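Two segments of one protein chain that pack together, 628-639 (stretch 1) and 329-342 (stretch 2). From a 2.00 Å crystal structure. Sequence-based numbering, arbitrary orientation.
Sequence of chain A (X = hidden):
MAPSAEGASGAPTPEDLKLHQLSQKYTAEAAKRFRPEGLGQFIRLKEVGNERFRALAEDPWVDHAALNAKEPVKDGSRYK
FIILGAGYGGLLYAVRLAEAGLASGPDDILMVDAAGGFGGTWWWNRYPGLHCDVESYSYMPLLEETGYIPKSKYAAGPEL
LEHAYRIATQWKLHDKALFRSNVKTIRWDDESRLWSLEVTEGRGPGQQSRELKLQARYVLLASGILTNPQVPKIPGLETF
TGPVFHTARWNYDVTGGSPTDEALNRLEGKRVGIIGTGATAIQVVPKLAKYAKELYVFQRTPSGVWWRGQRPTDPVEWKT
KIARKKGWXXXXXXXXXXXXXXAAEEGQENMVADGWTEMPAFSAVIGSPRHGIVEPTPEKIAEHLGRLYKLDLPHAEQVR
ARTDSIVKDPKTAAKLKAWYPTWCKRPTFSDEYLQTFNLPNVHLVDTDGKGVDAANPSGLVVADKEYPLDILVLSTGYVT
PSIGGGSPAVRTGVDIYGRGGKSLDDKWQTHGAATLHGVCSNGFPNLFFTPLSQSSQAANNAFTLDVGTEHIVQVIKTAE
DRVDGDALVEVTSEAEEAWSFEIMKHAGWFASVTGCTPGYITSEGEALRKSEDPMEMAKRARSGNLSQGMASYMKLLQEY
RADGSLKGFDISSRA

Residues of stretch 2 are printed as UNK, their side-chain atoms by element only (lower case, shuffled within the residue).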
ATOM      1  N   GLN A 628      -3.490  14.383  13.095  1.00 18.73           N
ATOM      2  CA  GLN A 628      -3.626  13.977  14.458  1.00 20.81           C
ATOM      3  C   GLN A 628      -3.624  12.493  14.752  1.00 21.93           C
ATOM      4  O   GLN A 628      -3.794  12.103  15.918  1.00 25.97           O
ATOM      5  CB  GLN A 628      -4.843  14.622  15.048  1.00 22.32           C
ATOM      6  CG  GLN A 628      -4.873  16.156  14.936  1.00 23.74           C
ATOM      7  CD  GLN A 628      -3.861  16.857  15.814  1.00 28.50           C
ATOM      8  OE1 GLN A 628      -4.054  16.925  16.998  1.00 33.47           O
ATOM      9  NE2 GLN A 628      -2.767  17.386  15.234  1.00 29.24           N
ATOM     10  N   GLY A 629      -3.385  11.689  13.719  1.00 20.61           N
ATOM     11  CA  GLY A 629      -3.385  10.219  13.758  1.00 20.20           C
ATOM     12  C   GLY A 629      -4.678   9.440  13.662  1.00 19.98           C
ATOM     13  O   GLY A 629      -5.830   9.981  13.839  1.00 18.29           O
ATOM     14  N   MET A 630      -4.506   8.146  13.422  1.00 21.27           N
ATOM     15  CA  MET A 630      -5.661   7.270  13.143  1.00 21.91           C
ATOM     16  C   MET A 630      -6.699   7.248  14.293  1.00 22.22           C
ATOM     17  O   MET A 630      -7.918   7.332  14.060  1.00 23.12           O
ATOM     18  CB  MET A 630      -5.229   5.859  12.722  1.00 20.70           C
ATOM     19  CG  MET A 630      -6.431   4.970  12.380  1.00 22.77           C
ATOM     20  SD  MET A 630      -7.292   5.483  10.838  1.00 25.36           S
ATOM     21  CE  MET A 630      -6.033   5.709   9.680  1.00 28.65           C
ATOM     22  N   ALA A 631      -6.254   7.179  15.543  1.00 22.02           N
ATOM     23  CA  ALA A 631      -7.218   7.062  16.652  1.00 20.74           C
ATOM     24  C   ALA A 631      -8.152   8.258  16.668  1.00 22.61           C
ATOM     25  O   ALA A 631      -9.364   8.125  16.908  1.00 22.10           O
ATOM     26  CB  ALA A 631      -6.500   6.981  18.050  1.00 22.33           C
ATOM     27  N   SER A 632      -7.551   9.446  16.479  1.00 21.76           N
ATOM     28  CA  SER A 632      -8.310  10.706  16.462  1.00 22.61           C
ATOM     29  C   SER A 632      -9.357  10.766  15.287  1.00 21.94           C
ATOM     30  O   SER A 632     -10.506  11.059  15.504  1.00 22.72           O
ATOM     31  CB  SER A 632      -7.336  11.862  16.347  1.00 21.06           C
ATOM     32  OG  SER A 632      -8.050  13.092  16.263  1.00 24.67           O
ATOM     33  N   TYR A 633      -8.948  10.445  14.078  1.00 20.71           N
ATOM     34  CA  TYR A 633      -9.847  10.303  12.949  1.00 21.03           C
ATOM     35  C   TYR A 633     -11.019   9.294  13.247  1.00 22.72           C
ATOM     36  O   TYR A 633     -12.246   9.593  13.036  1.00 20.05           O
ATOM     37  CB  TYR A 633      -8.994   9.905  11.736  1.00 20.52           C
ATOM     38  CG  TYR A 633      -9.732   9.529  10.475  1.00 21.49           C
ATOM     39  CD1 TYR A 633     -10.549  10.439   9.845  1.00 21.76           C
ATOM     40  CD2 TYR A 633      -9.590   8.253   9.913  1.00 24.00           C
ATOM     41  CE1 TYR A 633     -11.179  10.143   8.649  1.00 19.26           C
ATOM     42  CE2 TYR A 633     -10.208   7.882   8.730  1.00 21.96           C
ATOM     43  CZ  TYR A 633     -11.035   8.834   8.098  1.00 21.63           C
ATOM     44  OH  TYR A 633     -11.662   8.520   6.940  1.00 17.48           O
ATOM     45  N   MET A 634     -10.624   8.120  13.753  1.00 19.96           N
ATOM     46  CA  MET A 634     -11.596   7.098  14.138  1.00 22.05           C
ATOM     47  C   MET A 634     -12.653   7.599  15.094  1.00 21.70           C
ATOM     48  O   MET A 634     -13.847   7.302  14.917  1.00 22.00           O
ATOM     49  CB  MET A 634     -10.886   5.911  14.781  1.00 23.99           C
ATOM     50  CG  MET A 634     -11.753   4.751  15.240  1.00 25.95           C
ATOM     51  SD  MET A 634     -10.715   3.537  16.109  1.00 33.75           S
ATOM     52  CE  MET A 634     -10.641   4.465  17.647  1.00 35.73           C
ATOM     53  N   LYS A 635     -12.191   8.228  16.165  1.00 24.66           N
ATOM     54  CA  LYS A 635     -13.103   8.802  17.164  1.00 26.98           C
ATOM     55  C   LYS A 635     -14.044   9.863  16.504  1.00 21.99           C
ATOM     56  O   LYS A 635     -15.233   9.918  16.781  1.00 23.42           O
ATOM     57  CB  LYS A 635     -12.312   9.387  18.349  1.00 30.00           C
ATOM     58  CG  LYS A 635     -13.109  10.343  19.254  1.00 41.62           C
ATOM     59  CD  LYS A 635     -14.263   9.685  20.042  1.00 52.82           C
ATOM     60  CE  LYS A 635     -14.199   9.981  21.555  1.00 55.79           C
ATOM     61  NZ  LYS A 635     -14.726   8.841  22.370  1.00 61.39           N
ATOM     62  N   LEU A 636     -13.486  10.695  15.653  1.00 21.04           N
ATOM     63  CA  LEU A 636     -14.260  11.707  14.919  1.00 22.02           C
ATOM     64  C   LEU A 636     -15.401  11.048  14.114  1.00 20.78           C
ATOM     65  O   LEU A 636     -16.493  11.514  14.145  1.00 21.47           O
ATOM     66  CB  LEU A 636     -13.342  12.525  14.015  1.00 25.55           C
ATOM     67  CG  LEU A 636     -14.013  13.663  13.172  1.00 28.58           C
ATOM     68  CD1 LEU A 636     -12.976  14.664  12.749  1.00 38.64           C
ATOM     69  CD2 LEU A 636     -14.585  13.132  11.883  1.00 33.31           C
ATOM     70  N   LEU A 637     -15.115   9.918  13.430  1.00 22.64           N
ATOM     71  CA  LEU A 637     -16.103   9.220  12.685  1.00 20.60           C
ATOM     72  C   LEU A 637     -17.171   8.630  13.564  1.00 20.45           C
ATOM     73  O   LEU A 637     -18.363   8.721  13.247  1.00 19.74           O
ATOM     74  CB  LEU A 637     -15.476   8.102  11.801  1.00 18.90           C
ATOM     75  CG  LEU A 637     -14.449   8.635  10.777  1.00 19.04           C
ATOM     76  CD1 LEU A 637     -13.874   7.444  10.046  1.00 20.28           C
ATOM     77  CD2 LEU A 637     -14.936   9.639   9.750  1.00 19.66           C
ATOM     78  N   GLN A 638     -16.745   8.064  14.695  1.00 22.70           N
ATOM     79  CA  GLN A 638     -17.692   7.467  15.661  1.00 24.56           C
ATOM     80  C   GLN A 638     -18.653   8.547  16.120  1.00 24.08           C
ATOM     81  O   GLN A 638     -19.866   8.362  16.050  1.00 23.39           O
ATOM     82  CB  GLN A 638     -16.982   6.864  16.898  1.00 25.38           C
ATOM     83  CG  GLN A 638     -16.214   5.603  16.573  1.00 30.07           C
ATOM     84  CD  GLN A 638     -15.218   5.159  17.629  1.00 35.86           C
ATOM     85  OE1 GLN A 638     -14.883   5.929  18.530  1.00 39.92           O
ATOM     86  NE2 GLN A 638     -14.720   3.891  17.508  1.00 35.35           N
ATOM     87  N   GLU A 639     -18.118   9.706  16.489  1.00 22.46           N
ATOM     88  CA  GLU A 639     -19.032  10.766  16.928  1.00 26.25           C
ATOM     89  C   GLU A 639     -19.979  11.226  15.807  1.00 25.87           C
ATOM     90  O   GLU A 639     -21.151  11.516  16.037  1.00 21.71           O
ATOM     91  CB  GLU A 639     -18.271  11.939  17.518  1.00 27.34           C
ATOM     92  CG  GLU A 639     -17.530  11.498  18.791  1.00 33.25           C
ATOM     93  CD  GLU A 639     -16.531  12.537  19.286  1.00 43.25           C
ATOM     94  OE1 GLU A 639     -16.230  13.541  18.593  1.00 52.78           O
ATOM     95  OE2 GLU A 639     -16.040  12.366  20.408  1.00 49.70           O
ATOM     96  N   UNK A 329      -8.522  -7.245  19.060  1.00 25.77           N
ATOM     97  CA  UNK A 329      -7.667  -6.870  17.959  1.00 27.09           C
ATOM     98  C   UNK A 329      -7.666  -5.351  17.674  1.00 24.24           C
ATOM     99  O   UNK A 329      -6.590  -4.743  17.429  1.00 22.55           O
ATOM    100  c   UNK A 329      -7.045  -7.485  15.574  1.00 28.79           C
ATOM    101  o   UNK A 329      -8.335  -8.941  14.131  1.00 25.96           O
ATOM    102  n   UNK A 329      -6.118  -8.851  13.830  1.00 25.76           N
ATOM    103  c   UNK A 329      -7.212  -8.497  14.448  1.00 28.82           C
ATOM    104  c   UNK A 329      -7.991  -7.711  16.726  1.00 27.55           C
ATOM    105  N   UNK A 330      -8.841  -4.716  17.750  1.00 20.72           N
ATOM    106  CA  UNK A 330      -8.868  -3.292  17.590  1.00 24.50           C
ATOM    107  C   UNK A 330      -8.057  -2.567  18.706  1.00 24.65           C
ATOM    108  O   UNK A 330      -7.332  -1.632  18.484  1.00 21.15           O
ATOM    109  c   UNK A 330     -12.463  -0.219  14.930  1.00 34.62           C
ATOM    110  c   UNK A 330     -10.365  -0.664  16.226  1.00 35.51           C
ATOM    111  c   UNK A 330     -10.593  -1.403  17.528  1.00 32.72           C
ATOM    112  c   UNK A 330     -10.342  -2.852  17.427  1.00 30.09           C
ATOM    113  n   UNK A 330     -11.325  -0.884  15.130  1.00 33.57           N
ATOM    114  n   UNK A 330     -12.924   0.644  15.830  1.00 39.73           N
ATOM    115  n   UNK A 330     -13.173  -0.424  13.810  1.00 29.38           N
ATOM    116  N   UNK A 331      -8.122  -3.064  19.910  1.00 25.39           N
ATOM    117  CA  UNK A 331      -7.368  -2.477  20.982  1.00 25.22           C
ATOM    118  C   UNK A 331      -5.850  -2.653  20.711  1.00 21.64           C
ATOM    119  O   UNK A 331      -5.072  -1.740  20.841  1.00 23.13           O
ATOM    120  c   UNK A 331      -7.856  -3.077  22.338  1.00 28.00           C
ATOM    121  o   UNK A 331      -8.118  -2.979  25.317  1.00 45.42           O
ATOM    122  c   UNK A 331      -7.267  -3.618  24.689  1.00 34.69           C
ATOM    123  o   UNK A 331      -6.801  -4.752  25.001  1.00 42.24           O
ATOM    124  c   UNK A 331      -6.826  -2.994  23.416  1.00 31.40           C
ATOM    125  N   UNK A 332      -5.443  -3.819  20.234  1.00 22.42           N
ATOM    126  CA  UNK A 332      -4.068  -4.046  19.932  1.00 19.68           C
ATOM    127  C   UNK A 332      -3.501  -3.145  18.813  1.00 20.50           C
ATOM    128  O   UNK A 332      -2.356  -2.702  18.867  1.00 19.73           O
ATOM    129  n   UNK A 332      -0.975  -8.200  21.832  1.00 25.66           N
ATOM    130  n   UNK A 332      -1.073  -7.978  19.510  1.00 24.46           N
ATOM    131  n   UNK A 332       0.798  -8.670  20.514  1.00 27.76           N
ATOM    132  c   UNK A 332      -2.452  -5.999  19.641  1.00 23.25           C
ATOM    133  c   UNK A 332      -2.440  -7.503  19.408  1.00 24.53           C
ATOM    134  c   UNK A 332      -0.438  -8.280  20.629  1.00 23.82           C
ATOM    135  c   UNK A 332      -3.891  -5.527  19.595  1.00 21.39           C
ATOM    136  N   UNK A 333      -4.311  -2.909  17.793  1.00 18.85           N
ATOM    137  CA  UNK A 333      -3.942  -2.109  16.674  1.00 19.31           C
ATOM    138  C   UNK A 333      -3.751  -0.676  17.139  1.00 19.51           C
ATOM    139  O   UNK A 333      -2.840   0.036  16.717  1.00 17.73           O
ATOM    140  c   UNK A 333      -7.701  -2.961  14.139  1.00 29.42           C
ATOM    141  c   UNK A 333      -5.063  -3.419  14.768  1.00 22.58           C
ATOM    142  s   UNK A 333      -6.276  -3.524  13.394  1.00 28.09           S
ATOM    143  c   UNK A 333      -5.046  -2.161  15.594  1.00 20.80           C
ATOM    144  N   UNK A 334      -4.625  -0.265  18.049  1.00 20.40           N
ATOM    145  CA  UNK A 334      -4.518   1.075  18.666  1.00 19.53           C
ATOM    146  C   UNK A 334      -3.234   1.224  19.504  1.00 21.13           C
ATOM    147  O   UNK A 334      -2.511   2.176  19.386  1.00 21.16           O
ATOM    148  c   UNK A 334      -7.024   1.702  18.693  1.00 18.11           C
ATOM    149  c   UNK A 334      -8.260   1.459  19.561  1.00 20.23           C
ATOM    150  c   UNK A 334      -5.776   1.315  19.497  1.00 18.76           C
ATOM    151  c   UNK A 334      -6.955   3.181  18.377  1.00 19.51           C
ATOM    152  N   UNK A 335      -2.953   0.213  20.286  1.00 22.19           N
ATOM    153  CA  UNK A 335      -1.730   0.167  21.072  1.00 21.57           C
ATOM    154  C   UNK A 335      -0.464   0.301  20.210  1.00 20.53           C
ATOM    155  O   UNK A 335       0.346   1.156  20.453  1.00 23.08           O
ATOM    156  c   UNK A 335      -0.600  -1.210  22.827  1.00 24.16           C
ATOM    157  o   UNK A 335       0.480  -1.742  22.513  1.00 25.00           O
ATOM    158  c   UNK A 335      -1.752  -1.117  21.884  1.00 21.84           C
ATOM    159  n   UNK A 335      -0.802  -0.643  23.984  1.00 22.91           N
ATOM    160  N   UNK A 336      -0.358  -0.494  19.142  1.00 19.71           N
ATOM    161  CA  UNK A 336       0.732  -0.394  18.213  1.00 20.33           C
ATOM    162  C   UNK A 336       0.819   1.033  17.604  1.00 21.71           C
ATOM    163  O   UNK A 336       1.866   1.653  17.570  1.00 19.73           O
ATOM    164  c   UNK A 336       1.594  -1.331  15.971  1.00 18.91           C
ATOM    165  c   UNK A 336       1.270  -2.444  14.999  1.00 18.28           C
ATOM    166  c   UNK A 336       0.581  -1.428  17.083  1.00 18.20           C
ATOM    167  c   UNK A 336       3.030  -1.545  16.516  1.00 20.59           C
ATOM    168  N   UNK A 337      -0.290   1.515  17.084  1.00 19.05           N
ATOM    169  CA  UNK A 337      -0.235   2.767  16.409  1.00 18.70           C
ATOM    170  C   UNK A 337       0.076   3.933  17.366  1.00 20.23           C
ATOM    171  O   UNK A 337       0.500   4.991  16.873  1.00 21.59           O
ATOM    172  o   UNK A 337      -2.206   5.005  14.490  1.00 23.38           O
ATOM    173  o   UNK A 337      -0.570   3.651  13.624  1.00 20.06           O
ATOM    174  c   UNK A 337      -1.579   3.058  15.731  1.00 19.48           C
ATOM    175  c   UNK A 337      -1.432   3.978  14.534  1.00 21.64           C
ATOM    176  N   UNK A 338      -0.176   3.793  18.687  1.00 19.61           N
ATOM    177  CA  UNK A 338       0.141   4.859  19.628  1.00 19.05           C
ATOM    178  C   UNK A 338       1.606   5.154  19.658  1.00 20.99           C
ATOM    179  O   UNK A 338       1.964   6.297  19.934  1.00 21.75           O
ATOM    180  o   UNK A 338       0.378   3.434  21.686  1.00 20.00           O
ATOM    181  c   UNK A 338      -0.359   4.561  21.033  1.00 19.85           C
ATOM    182  N   UNK A 339       2.462   4.172  19.301  1.00 18.51           N
ATOM    183  CA  UNK A 339       3.910   4.409  19.290  1.00 19.75           C
ATOM    184  C   UNK A 339       4.334   5.162  18.043  1.00 19.82           C
ATOM    185  O   UNK A 339       5.240   5.957  18.059  1.00 20.43           O
ATOM    186  c   UNK A 339       3.240   1.154  22.344  1.00 26.82           C
ATOM    187  c   UNK A 339       4.052   1.519  23.411  1.00 26.36           C
ATOM    188  c   UNK A 339       3.459   1.640  21.070  1.00 22.54           C
ATOM    189  o   UNK A 339       3.714   0.978  24.641  1.00 26.88           O
ATOM    190  c   UNK A 339       4.656   3.042  19.399  1.00 21.98           C
ATOM    191  c   UNK A 339       5.344   2.876  21.865  1.00 25.09           C
ATOM    192  c   UNK A 339       4.503   2.462  20.778  1.00 20.97           C
ATOM    193  c   UNK A 339       5.121   2.388  23.183  1.00 26.41           C
ATOM    194  N   UNK A 340       3.673   4.895  16.944  1.00 18.57           N
ATOM    195  CA  UNK A 340       3.974   5.503  15.686  1.00 19.66           C
ATOM    196  C   UNK A 340       3.386   6.885  15.517  1.00 19.43           C
ATOM    197  O   UNK A 340       3.854   7.652  14.671  1.00 20.50           O
ATOM    198  c   UNK A 340       3.456   4.579  14.523  1.00 19.62           C
ATOM    199  c   UNK A 340       4.275   3.320  14.503  1.00 20.47           C
ATOM    200  c   UNK A 340       5.647   3.586  13.871  1.00 21.85           C
ATOM    201  c   UNK A 340       3.521   2.130  13.854  1.00 21.39           C
ATOM    202  N   UNK A 341       2.384   7.222  16.322  1.00 19.88           N
ATOM    203  CA  UNK A 341       1.796   8.574  16.304  1.00 19.00           C
ATOM    204  C   UNK A 341       2.388   9.410  17.471  1.00 21.46           C
ATOM    205  O   UNK A 341       1.928  10.510  17.801  1.00 23.22           O
ATOM    206  c   UNK A 341       0.266   8.511  16.410  1.00 17.76           C
ATOM    207  o   UNK A 341      -0.155   7.766  17.570  1.00 18.91           O
ATOM    208  c   UNK A 341      -0.304   7.874  15.236  1.00 17.59           C
ATOM    209  N   UNK A 342       3.406   8.896  18.102  1.00 22.86           N
ATOM    210  CA  UNK A 342       4.087   9.618  19.208  1.00 24.25           C
ATOM    211  C   UNK A 342       3.067   9.925  20.315  1.00 24.76           C
ATOM    212  O   UNK A 342       2.931  11.066  20.801  1.00 30.27           O
ATOM    213  o   UNK A 342       5.939  12.800  19.590  1.00 32.72           O
ATOM    214  c   UNK A 342       4.842  10.825  18.664  1.00 25.35           C
ATOM    215  o   UNK A 342       6.162  10.886  20.668  1.00 30.72           O
ATOM    216  c   UNK A 342       5.700  11.552  19.723  1.00 32.43           C
TER
HETATM  217  O   HOH W   1     -15.740   2.087  15.593  1.00 50.58           O
HETATM  218  O   HOH W   2      -3.601   5.998  16.204  1.00 18.52           O

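Position 329 has three side-chain carbons, the third bearing one oxygen and one nitrogen. It is Gln 329, out of reach of stretch 1.

Position 330 has three carbons, a nitrogen, then a carbon with two more nitrogens. A terminal nitrogen lies near Met 634 SD and Gln 638 NE2. It is Arg 330. CA-to-CB points sideways, but the end comes nearer. Arg 330 NH1 lies 3.7 Å from Met 634 SD and 4.1 Å from Gln 638 NE2, which sits at the guanidinium edge.

Position 331 has three carbons, the third carrying two oxygens: Glu 331, out of reach. Position 332 has three carbons, a nitrogen, then a carbon with two more nitrogens. It is Arg 332, also out of reach; its NE and NH1 are hydrogen-bonded elsewhere in the structure.

Position 333 is an unbranched run of two carbons, a sulfur and a carbon: Met 333, without contact.

Position 334 has four carbons, forked at the second, and approaches Ala 631 and Met 634. It is Leu 334. Leu 334 CD2 lies 3.8 Å from Ala 631 CB and 4.0 Å from Met 634 CE.

Position 335 has two carbons, the second with one oxygen and one nitrogen: Asn 335. Position 336 has four carbons, forked at the second: Leu 336. Both are out of reach.

Position 337 has two carbons, the second carrying two oxygens. Its CA-to-CB bond points toward stretch 1, and one oxygen comes near Met 630 CB. It is Asp 337, with Asp 337 OD2 3.6 Å from Met 630 CB.

Position 338 has one carbon and one oxygen: Ser 338. Ser 338 OG donates to Asn 335 O at 2.6 Å. Position 339 has a carbon and a six-carbon ring bearing an oxygen: Tyr 339. Position 340 has four carbons forked at the second: Leu 340. None touches stretch 1.

Position 341 has one carbon carrying an oxygen and a carbon, the latter near Gly 629 CA. It is Thr 341. Thr 341 CG2 lies 4.1 Å from Gly 629 CA. Thr 341 OG1 donates to Asp 337 O at 2.9 Å. An ideal CB on Gly 629 would lie a tight 3.1 Å from Thr 341 CG2; positive phi by itself also favours glycine.

Position 342 has two carbons, the second with two oxygens: Asp 342, out of reach.

The helices run in roughly opposing directions at a slant (132°). No direct hydrogen bond crosses. Leu 334 provides the apolar contact. Waters join the polar groups: water 1 accepts from Arg 330 NH1 and Gln 638 NE2, while water 2 donates to Asp 337 OD2 and accepts from Ala 631 N in its helix's first turn.

Stretch 2 (329-342) QRERMLNLDSYLTD
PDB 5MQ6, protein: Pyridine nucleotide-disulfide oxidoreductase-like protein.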